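Local coordinates for copper induced nitroreductase D (Lactococcus lactis, PDB 4BN7), which binds flavin mononucleotide and probably acts as an oxidoreductase of the nitroreductase family, at residues 151-156 with 173-178. Numbering follows the deposited sequence.
Sequences HYNPLI and RGQLVF. With RLM (2,6-bis(chloranyl)-4-[(4-hydroxyphenyl)amino]phenol), chain C; FMN (flavin mononucleotide), chain B.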
ATOM      1  N   HIS A 151     -10.436  -8.987   7.663  1.00 16.85           N
ATOM      2  CA  HIS A 151     -10.150  -9.974   6.630  1.00 18.64           C
ATOM      3  C   HIS A 151     -10.947 -11.259   6.805  1.00 21.43           C
ATOM      4  O   HIS A 151     -10.436 -12.269   7.291  1.00 21.28           O
ATOM      5  CB  HIS A 151      -8.650 -10.263   6.586  1.00 15.61           C
ATOM      6  CG  HIS A 151      -7.846  -9.075   6.176  1.00 15.38           C
ATOM      7  ND1 HIS A 151      -7.367  -8.151   7.081  1.00 18.60           N
ATOM      8  CD2 HIS A 151      -7.484  -8.626   4.953  1.00 15.70           C
ATOM      9  CE1 HIS A 151      -6.723  -7.198   6.432  1.00 18.31           C
ATOM     10  NE2 HIS A 151      -6.781  -7.462   5.139  1.00 17.61           N
ATOM     11  N   TYR A 152     -12.209 -11.211   6.396  1.00 15.95           N
ATOM     12  CA  TYR A 152     -13.073 -12.387   6.437  1.00 16.98           C
ATOM     13  C   TYR A 152     -13.122 -13.088   5.083  1.00 22.10           C
ATOM     14  O   TYR A 152     -13.913 -14.011   4.873  1.00 20.30           O
ATOM     15  CB  TYR A 152     -14.470 -12.006   6.917  1.00 17.45           C
ATOM     16  CG  TYR A 152     -14.481 -11.679   8.386  1.00 19.09           C
ATOM     17  CD1 TYR A 152     -14.420 -12.688   9.333  1.00 25.30           C
ATOM     18  CD2 TYR A 152     -14.517 -10.366   8.831  1.00 19.06           C
ATOM     19  CE1 TYR A 152     -14.409 -12.403  10.681  1.00 28.97           C
ATOM     20  CE2 TYR A 152     -14.511 -10.071  10.184  1.00 20.32           C
ATOM     21  CZ  TYR A 152     -14.448 -11.094  11.101  1.00 24.85           C
ATOM     22  OH  TYR A 152     -14.446 -10.815  12.453  1.00 30.74           O
ATOM     23  N   ASN A 153     -12.274 -12.631   4.170  1.00 16.90           N
ATOM     24  CA  ASN A 153     -11.927 -13.388   2.977  1.00 16.73           C
ATOM     25  C   ASN A 153     -10.949 -14.487   3.374  1.00 22.17           C
ATOM     26  O   ASN A 153     -10.137 -14.287   4.281  1.00 21.52           O
ATOM     27  CB  ASN A 153     -11.270 -12.469   1.951  1.00 17.44           C
ATOM     28  CG  ASN A 153     -10.120 -11.669   2.536  1.00 15.39           C
ATOM     29  OD1 ASN A 153     -10.334 -10.755   3.331  1.00 19.59           O
ATOM     30  ND2 ASN A 153      -8.895 -12.000   2.138  1.00 16.65           N
ATOM     31  N   PRO A 154     -10.996 -15.644   2.690  1.00 19.51           N
ATOM     32  CA  PRO A 154     -11.841 -16.012   1.548  1.00 20.22           C
ATOM     33  C   PRO A 154     -13.196 -16.597   1.939  1.00 21.55           C
ATOM     34  O   PRO A 154     -13.953 -16.998   1.059  1.00 23.34           O
ATOM     35  CB  PRO A 154     -11.019 -17.107   0.869  1.00 24.71           C
ATOM     36  CG  PRO A 154     -10.347 -17.793   2.009  1.00 24.12           C
ATOM     37  CD  PRO A 154     -10.014 -16.701   2.996  1.00 27.21           C
ATOM     38  N   LEU A 155     -13.485 -16.656   3.235  1.00 20.87           N
ATOM     39  CA  LEU A 155     -14.681 -17.332   3.730  1.00 23.20           C
ATOM     40  C   LEU A 155     -15.986 -16.761   3.161  1.00 22.05           C
ATOM     41  O   LEU A 155     -16.901 -17.517   2.837  1.00 23.71           O
ATOM     42  CB  LEU A 155     -14.704 -17.266   5.260  1.00 25.54           C
ATOM     43  CG  LEU A 155     -15.901 -17.879   5.986  1.00 39.71           C
ATOM     44  CD1 LEU A 155     -15.928 -19.397   5.848  1.00 43.80           C
ATOM     45  CD2 LEU A 155     -15.872 -17.472   7.452  1.00 44.41           C
ATOM     46  N   ILE A 156     -16.071 -15.436   3.047  1.00 20.27           N
ATOM     47  CA  ILE A 156     -17.317 -14.779   2.642  1.00 20.14           C
ATOM     48  C   ILE A 156     -17.390 -14.455   1.146  1.00 19.84           C
ATOM     49  O   ILE A 156     -18.412 -13.961   0.669  1.00 21.02           O
ATOM     50  CB  ILE A 156     -17.551 -13.468   3.437  1.00 18.92           C
ATOM     51  CG1 ILE A 156     -16.487 -12.420   3.092  1.00 17.22           C
ATOM     52  CG2 ILE A 156     -17.563 -13.747   4.934  1.00 24.52           C
ATOM     53  CD1 ILE A 156     -16.737 -11.063   3.728  1.00 21.92           C
ATOM     54  N   ARG A 173      -9.980  -8.889  -1.016  1.00 14.94           N
ATOM     55  CA  ARG A 173      -8.726  -8.758  -0.268  1.00 14.78           C
ATOM     56  C   ARG A 173      -8.883  -8.195   1.150  1.00 19.50           C
ATOM     57  O   ARG A 173      -8.071  -8.490   2.028  1.00 18.04           O
ATOM     58  CB  ARG A 173      -7.742  -7.839  -1.009  1.00 14.77           C
ATOM     59  CG  ARG A 173      -7.458  -8.196  -2.460  1.00 13.36           C
ATOM     60  CD  ARG A 173      -7.191  -9.677  -2.676  1.00 15.57           C
ATOM     61  NE  ARG A 173      -5.989 -10.177  -2.004  1.00 14.84           N
ATOM     62  CZ  ARG A 173      -5.949 -11.276  -1.247  1.00 21.84           C
ATOM     63  NH1 ARG A 173      -7.045 -11.992  -1.025  1.00 22.54           N
ATOM     64  NH2 ARG A 173      -4.805 -11.676  -0.710  1.00 15.90           N
ATOM     65  N   GLY A 174      -9.883  -7.353   1.369  1.00 14.28           N
ATOM     66  CA  GLY A 174     -10.025  -6.686   2.657  1.00 14.18           C
ATOM     67  C   GLY A 174     -11.375  -6.002   2.795  1.00 13.60           C
ATOM     68  O   GLY A 174     -12.044  -5.728   1.799  1.00 14.08           O
ATOM     69  N   GLN A 175     -11.781  -5.741   4.035  1.00 13.43           N
ATOM     70  CA  GLN A 175     -13.043  -5.058   4.299  1.00 12.71           C
ATOM     71  C   GLN A 175     -12.818  -3.942   5.309  1.00 11.31           C
ATOM     72  O   GLN A 175     -12.555  -4.198   6.491  1.00 14.96           O
ATOM     73  CB  GLN A 175     -14.096  -6.039   4.820  1.00 11.98           C
ATOM     74  CG  GLN A 175     -14.331  -7.227   3.904  1.00 15.24           C
ATOM     75  CD  GLN A 175     -13.436  -8.392   4.239  1.00 15.14           C
ATOM     76  OE1 GLN A 175     -13.386  -8.836   5.384  1.00 16.49           O
ATOM     77  NE2 GLN A 175     -12.715  -8.893   3.247  1.00 13.36           N
ATOM     78  N   LEU A 176     -12.918  -2.705   4.836  1.00  9.82           N
ATOM     79  CA  LEU A 176     -12.708  -1.538   5.679  1.00 12.03           C
ATOM     80  C   LEU A 176     -14.036  -1.061   6.250  1.00 11.92           C
ATOM     81  O   LEU A 176     -14.868  -0.499   5.543  1.00 14.09           O
ATOM     82  CB  LEU A 176     -12.043  -0.420   4.874  1.00 12.70           C
ATOM     83  CG  LEU A 176     -11.545   0.773   5.681  1.00 10.52           C
ATOM     84  CD1 LEU A 176     -10.347   0.375   6.550  1.00 13.99           C
ATOM     85  CD2 LEU A 176     -11.207   1.917   4.752  1.00 11.20           C
ATOM     86  N   VAL A 177     -14.226  -1.307   7.537  1.00 11.95           N
ATOM     87  CA  VAL A 177     -15.435  -0.902   8.240  1.00  9.68           C
ATOM     88  C   VAL A 177     -15.257   0.538   8.698  1.00 17.21           C
ATOM     89  O   VAL A 177     -14.218   0.886   9.243  1.00 13.58           O
ATOM     90  CB  VAL A 177     -15.672  -1.810   9.446  1.00 13.47           C
ATOM     91  CG1 VAL A 177     -16.936  -1.407  10.188  1.00 14.51           C
ATOM     92  CG2 VAL A 177     -15.739  -3.260   8.994  1.00 13.74           C
ATOM     93  N   PHE A 178     -16.255   1.385   8.464  1.00 10.44           N
ATOM     94  CA  PHE A 178     -16.095   2.804   8.751  1.00 10.77           C
ATOM     95  C   PHE A 178     -17.352   3.446   9.321  1.00 11.31           C
ATOM     96  O   PHE A 178     -18.465   2.961   9.126  1.00 11.72           O
ATOM     97  CB  PHE A 178     -15.636   3.559   7.500  1.00 12.04           C
ATOM     98  CG  PHE A 178     -16.710   3.749   6.467  1.00 11.38           C
ATOM     99  CD1 PHE A 178     -17.024   2.732   5.579  1.00 12.90           C
ATOM    100  CD2 PHE A 178     -17.402   4.944   6.379  1.00 12.19           C
ATOM    101  CE1 PHE A 178     -18.008   2.903   4.626  1.00 11.73           C
ATOM    102  CE2 PHE A 178     -18.395   5.123   5.419  1.00 13.64           C
ATOM    103  CZ  PHE A 178     -18.699   4.096   4.550  1.00 11.69           C
TER
HETATM  104  CAI RLM C1203      -6.267  -8.738  14.256  1.00 51.28           C
HETATM  105  CAN RLM C1203      -5.362  -7.709  14.057  1.00 42.48           C
HETATM  106 CLC  RLM C1203      -5.204  -6.401  15.177  1.00 45.66          CL
HETATM  107  CAP RLM C1203      -4.566  -7.709  12.927  1.00 37.90           C
HETATM  108  OAA RLM C1203      -3.663  -6.701  12.748  1.00 30.59           O
HETATM  109  CAO RLM C1203      -4.624  -8.727  12.000  1.00 43.34           C
HETATM  110 CLD  RLM C1203      -3.570  -8.644  10.625  1.00 43.26          CL
HETATM  111  CAJ RLM C1203      -5.524  -9.763  12.190  1.00 53.17           C
HETATM  112  CAQ RLM C1203      -6.353  -9.760  13.313  1.00 64.55           C
HETATM  113  NAK RLM C1203      -7.273 -10.833  13.541  1.00 79.97           N
HETATM  114  CAM RLM C1203      -8.274 -11.219  12.593  1.00 93.64           C
HETATM  115  CAG RLM C1203      -9.612 -11.041  12.909  1.00101.00           C
HETATM  116  CAE RLM C1203     -10.591 -11.424  12.006  1.00105.30           C
HETATM  117  CAL RLM C1203     -10.233 -11.990  10.791  1.00106.58           C
HETATM  118  OAB RLM C1203     -11.208 -12.369   9.896  1.00109.15           O
HETATM  119  CAF RLM C1203      -8.893 -12.175  10.479  1.00102.94           C
HETATM  120  CAH RLM C1203      -7.913 -11.794  11.382  1.00 98.46           C
HETATM  121  N1  FMN B 504      -6.829  -5.025  12.151  1.00 15.43           N
HETATM  122  C2  FMN B 504      -7.954  -5.951  12.518  1.00 23.87           C
HETATM  123  O2  FMN B 504      -8.662  -5.675  13.435  1.00 21.59           O
HETATM  124  N3  FMN B 504      -8.146  -7.146  11.742  1.00 18.17           N
HETATM  125  C4  FMN B 504      -7.325  -7.463  10.687  1.00 22.55           C
HETATM  126  O4  FMN B 504      -7.555  -8.406  10.005  1.00 21.61           O
HETATM  127  C4A FMN B 504      -6.226  -6.561  10.331  1.00 20.91           C
HETATM  128  N5  FMN B 504      -5.436  -6.832   9.367  1.00 18.57           N
HETATM  129  C5A FMN B 504      -4.547  -5.743   8.822  1.00 16.87           C
HETATM  130  C6  FMN B 504      -3.860  -5.932   7.481  1.00 17.75           C
HETATM  131  C7  FMN B 504      -3.096  -4.969   6.991  1.00 14.93           C
HETATM  132  C7M FMN B 504      -2.373  -5.140   5.659  1.00 15.65           C
HETATM  133  C8  FMN B 504      -2.908  -3.668   7.783  1.00 14.45           C
HETATM  134  C8M FMN B 504      -2.068  -2.541   7.193  1.00 18.67           C
HETATM  135  C9  FMN B 504      -3.498  -3.509   8.956  1.00 13.16           C
HETATM  136  C9A FMN B 504      -4.368  -4.607   9.528  1.00 12.41           C
HETATM  137  N10 FMN B 504      -5.008  -4.436  10.808  1.00 15.48           N
HETATM  138  C10 FMN B 504      -6.032  -5.313  11.140  1.00 20.33           C
HETATM  139  C1' FMN B 504      -4.844  -3.216  11.577  1.00 11.77           C
HETATM  140  C2' FMN B 504      -3.445  -3.154  12.179  1.00 13.72           C
HETATM  141  O2' FMN B 504      -3.373  -4.001  13.290  1.00 16.78           O
HETATM  142  C3' FMN B 504      -3.182  -1.705  12.591  1.00 13.89           C
HETATM  143  O3' FMN B 504      -3.143  -0.947  11.406  1.00 11.88           O
HETATM  144  C4' FMN B 504      -1.872  -1.607  13.380  1.00 14.05           C
HETATM  145  O4' FMN B 504      -2.004  -2.244  14.626  1.00 13.29           O
HETATM  146  C5' FMN B 504      -1.491  -0.152  13.638  1.00 11.57           C
HETATM  147  O5' FMN B 504      -2.521   0.463  14.358  1.00 11.68           O
HETATM  148  P   FMN B 504      -3.254   1.778  13.692  1.00 13.55           P
HETATM  149  O1P FMN B 504      -2.210   2.721  13.241  1.00 14.88           O
HETATM  150  O2P FMN B 504      -4.124   1.274  12.405  1.00 12.82           O
HETATM  151  O3P FMN B 504      -4.207   2.390  14.857  1.00 13.31           O
HETATM  152  O   HOH W   1      -8.427 -14.406   0.531  1.00 22.11           O
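The FMN-binding loop that follows strand 145-150 is tied to strand 170-181 chiefly through the amide of Gln175. Gln175 OE1 accepts the backbone N-H of Tyr152 at 2.8 Å, nearly straight (175°), in the carbonyl plane and on a lone pair. Gln175 NE2 donates to Asn153 OD1 at 3.0 Å, the donor tilted 28° from the Asn153 carbonyl plane. The two amides stand 79° apart. A bend at chi2 brings the Gln175 amide across to the loop, where both its ends are engaged. A leucine here would probably leave the Tyr152 N-H and Asn153 OD1 without these partners and free the loop from the strand at this point. His151 CD2 sits edge-on against Arg173 O at 3.0 Å, while His151 ND1 donates to FMN O4 at 2.9 Å. His151 O accepts a hydrogen bond from the hydroxyphenyl OH (OAB) of RLM at 2.7 Å, an atom that also lies over one face of the Tyr152 ring. One water accepts from both Asn153 ND2 and Arg173 NH1. Arg173 and Gly174 form a classic beta bulge opposite Phe100 of strand 96-103; Arg173 salt-bridges Glu126 of helix 120-142, Tyr152 packs on Leu67 of helix 52-72, and Trp124 of the second subunit meets the His151 ring.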